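Local coordinates for protein SsfS6 (Streptomyces sp. SF2575, PDB 4FZR) that belongs to the GT-B clan and resembles the erythromycin biosynthesis protein CIII family, with two domains built around parallel beta sheets, at residues Y132-P137 with T178-P183. Numbering follows the deposited sequence.
Sequences YSLTGP and TDFPDP
Pro137 and Phe180 bring the two backbones together, their CA atoms lying 6.2 Å apart, the nearest pair between residues 132-137 and 178-183. The setting is the N-terminal, Rossmann-like half of a GT-B fold. Residues 132-137 follow strand 126-130, make an inverse gamma turn centred on Ser133 and enter helix 135-143, while residues 178-183 run without regular structure from helix 169-173 toward strand 185-188. The contact joins this extended connection to the first turn of helix 135-143.

Phe180 is the side chain that bridges the gap. Its CB leaves the backbone toward the helix, and with CG beside the backbone N (chi1 -71°) and anti to the carbonyl carbon the ring is carried to Pro137, one face turned to its CB. There Pro137 CB makes a CH-pi contact, 3.7 Å from the ring centroid and 21° off the normal. The proline carbon is displaced toward the rim, over the CG-CD1 side; Pro137 C also lies close to this side, 3.7 Å from Phe180 CD1. At the far end of the ring Leu134 approaches, its side chain crossing that of Phe180 at about a right angle, with Leu134 CD2 4.2 Å from Phe180 CE2. All three residues are buried, and their side chains meet by apolar packing, joined by backbone atoms of Leu134 and Pro137.

Other parts of the domain add to it: Val165 of helix 158-167 and Leu168 touch Phe180, Val108 of helix 93-122 touches Leu134, and Trp147 packs on Pro137. Trp147 also holds the loop directly, its NE1 hydrogen-bonding to Pro181 O. The para carbon of the ring, Phe180 CZ, has a backbone oxygen as its neighbour: Leu134 O, 3.9 Å away and oblique to the ring.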
loop_
_atom_site.group_PDB
_atom_site.type_symbol
_atom_site.label_atom_id
_atom_site.label_comp_id
_atom_site.label_asym_id
_atom_site.label_seq_id
_atom_site.Cartn_x
_atom_site.Cartn_y
_atom_site.Cartn_z
ATOM N N TYR A 132 16.877 -11.012 9.773
ATOM C CA TYR A 132 16.741 -12.302 10.456
ATOM C C TYR A 132 15.868 -13.297 9.689
ATOM O O TYR A 132 15.718 -14.444 10.110
ATOM C CB TYR A 132 16.186 -12.116 11.872
ATOM C CG TYR A 132 17.102 -11.370 12.820
ATOM C CD1 TYR A 132 18.471 -11.287 12.587
ATOM C CD2 TYR A 132 16.595 -10.752 13.954
ATOM C CE1 TYR A 132 19.304 -10.605 13.458
ATOM C CE2 TYR A 132 17.415 -10.070 14.827
ATOM C CZ TYR A 132 18.768 -9.999 14.575
ATOM O OH TYR A 132 19.585 -9.320 15.449
ATOM N N SER A 133 15.285 -12.861 8.577
ATOM C CA SER A 133 14.566 -13.767 7.683
ATOM C C SER A 133 15.547 -14.433 6.729
ATOM O O SER A 133 15.739 -13.976 5.602
ATOM C CB SER A 133 13.503 -13.013 6.885
ATOM O OG SER A 133 12.483 -12.512 7.732
ATOM N N LEU A 134 16.155 -15.523 7.183
ATOM C CA LEU A 134 17.255 -16.152 6.459
ATOM C C LEU A 134 16.782 -17.036 5.307
ATOM O O LEU A 134 17.597 -17.619 4.590
ATOM C CB LEU A 134 18.123 -16.965 7.426
ATOM C CG LEU A 134 18.876 -16.150 8.481
ATOM C CD1 LEU A 134 19.739 -17.061 9.351
ATOM C CD2 LEU A 134 19.722 -15.071 7.817
ATOM N N THR A 135 15.470 -17.135 5.124
ATOM C CA THR A 135 14.937 -17.859 3.980
ATOM C C THR A 135 15.321 -17.114 2.705
ATOM O O THR A 135 15.604 -17.727 1.679
ATOM C CB THR A 135 13.407 -18.012 4.055
ATOM O OG1 THR A 135 13.050 -18.717 5.251
ATOM C CG2 THR A 135 12.887 -18.784 2.852
ATOM N N GLY A 136 15.348 -15.787 2.784
ATOM C CA GLY A 136 15.711 -14.957 1.647
ATOM C C GLY A 136 17.075 -15.292 1.067
ATOM O O GLY A 136 17.164 -15.781 -0.058
ATOM N N PRO A 137 18.147 -15.028 1.831
ATOM C CA PRO A 137 19.523 -15.325 1.414
ATOM C C PRO A 137 19.695 -16.752 0.894
ATOM O O PRO A 137 20.477 -16.975 -0.030
ATOM C CB PRO A 137 20.325 -15.142 2.702
ATOM C CG PRO A 137 19.539 -14.178 3.501
ATOM C CD PRO A 137 18.095 -14.436 3.177
ATOM N N THR A 178 29.622 -22.186 2.977
ATOM C CA THR A 178 29.726 -22.173 4.431
ATOM C C THR A 178 29.024 -20.941 5.002
ATOM O O THR A 178 28.756 -20.866 6.203
ATOM C CB THR A 178 31.199 -22.180 4.886
ATOM O OG1 THR A 178 31.792 -20.898 4.645
ATOM C CG2 THR A 178 31.982 -23.252 4.139
ATOM N N ASP A 179 28.727 -19.983 4.130
ATOM C CA ASP A 179 28.058 -18.750 4.519
ATOM C C ASP A 179 27.149 -18.316 3.377
ATOM O O ASP A 179 27.204 -18.880 2.284
ATOM C CB ASP A 179 29.094 -17.661 4.804
ATOM C CG ASP A 179 28.528 -16.502 5.607
ATOM O OD1 ASP A 179 27.314 -16.230 5.503
ATOM O OD2 ASP A 179 29.304 -15.860 6.344
ATOM N N PHE A 180 26.308 -17.320 3.630
ATOM C CA PHE A 180 25.469 -16.757 2.584
ATOM C C PHE A 180 26.264 -15.761 1.763
ATOM O O PHE A 180 27.072 -15.008 2.309
ATOM C CB PHE A 180 24.258 -16.047 3.184
ATOM C CG PHE A 180 23.250 -16.977 3.786
ATOM C CD1 PHE A 180 22.533 -17.852 2.988
ATOM C CD2 PHE A 180 23.007 -16.966 5.148
ATOM C CE1 PHE A 180 21.599 -18.704 3.538
ATOM C CE2 PHE A 180 22.073 -17.816 5.703
ATOM C CZ PHE A 180 21.369 -18.686 4.897
ATOM N N PRO A 181 26.038 -15.749 0.442
ATOM C CA PRO A 181 26.669 -14.706 -0.367
ATOM C C PRO A 181 26.220 -13.336 0.120
ATOM O O PRO A 181 25.097 -13.201 0.605
ATOM C CB PRO A 181 26.161 -14.994 -1.788
ATOM C CG PRO A 181 24.976 -15.893 -1.618
ATOM C CD PRO A 181 25.210 -16.662 -0.362
ATOM N N ASP A 182 27.087 -12.339 0.015
ATOM C CA ASP A 182 26.771 -11.021 0.542
ATOM C C ASP A 182 25.570 -10.394 -0.150
ATOM O O ASP A 182 25.313 -10.647 -1.329
ATOM C CB ASP A 182 27.978 -10.097 0.431
ATOM C CG ASP A 182 29.023 -10.395 1.479
ATOM O OD1 ASP A 182 29.054 -11.545 1.970
ATOM O OD2 ASP A 182 29.805 -9.484 1.817
ATOM N N PRO A 183 24.817 -9.578 0.596
ATOM C CA PRO A 183 23.680 -8.874 0.000
ATOM C C PRO A 183 24.142 -7.783 -0.956
ATOM O O PRO A 183 25.194 -7.185 -0.736
ATOM C CB PRO A 183 22.974 -8.261 1.212
ATOM C CG PRO A 183 24.039 -8.142 2.256
ATOM C CD PRO A 183 24.927 -9.329 2.044
#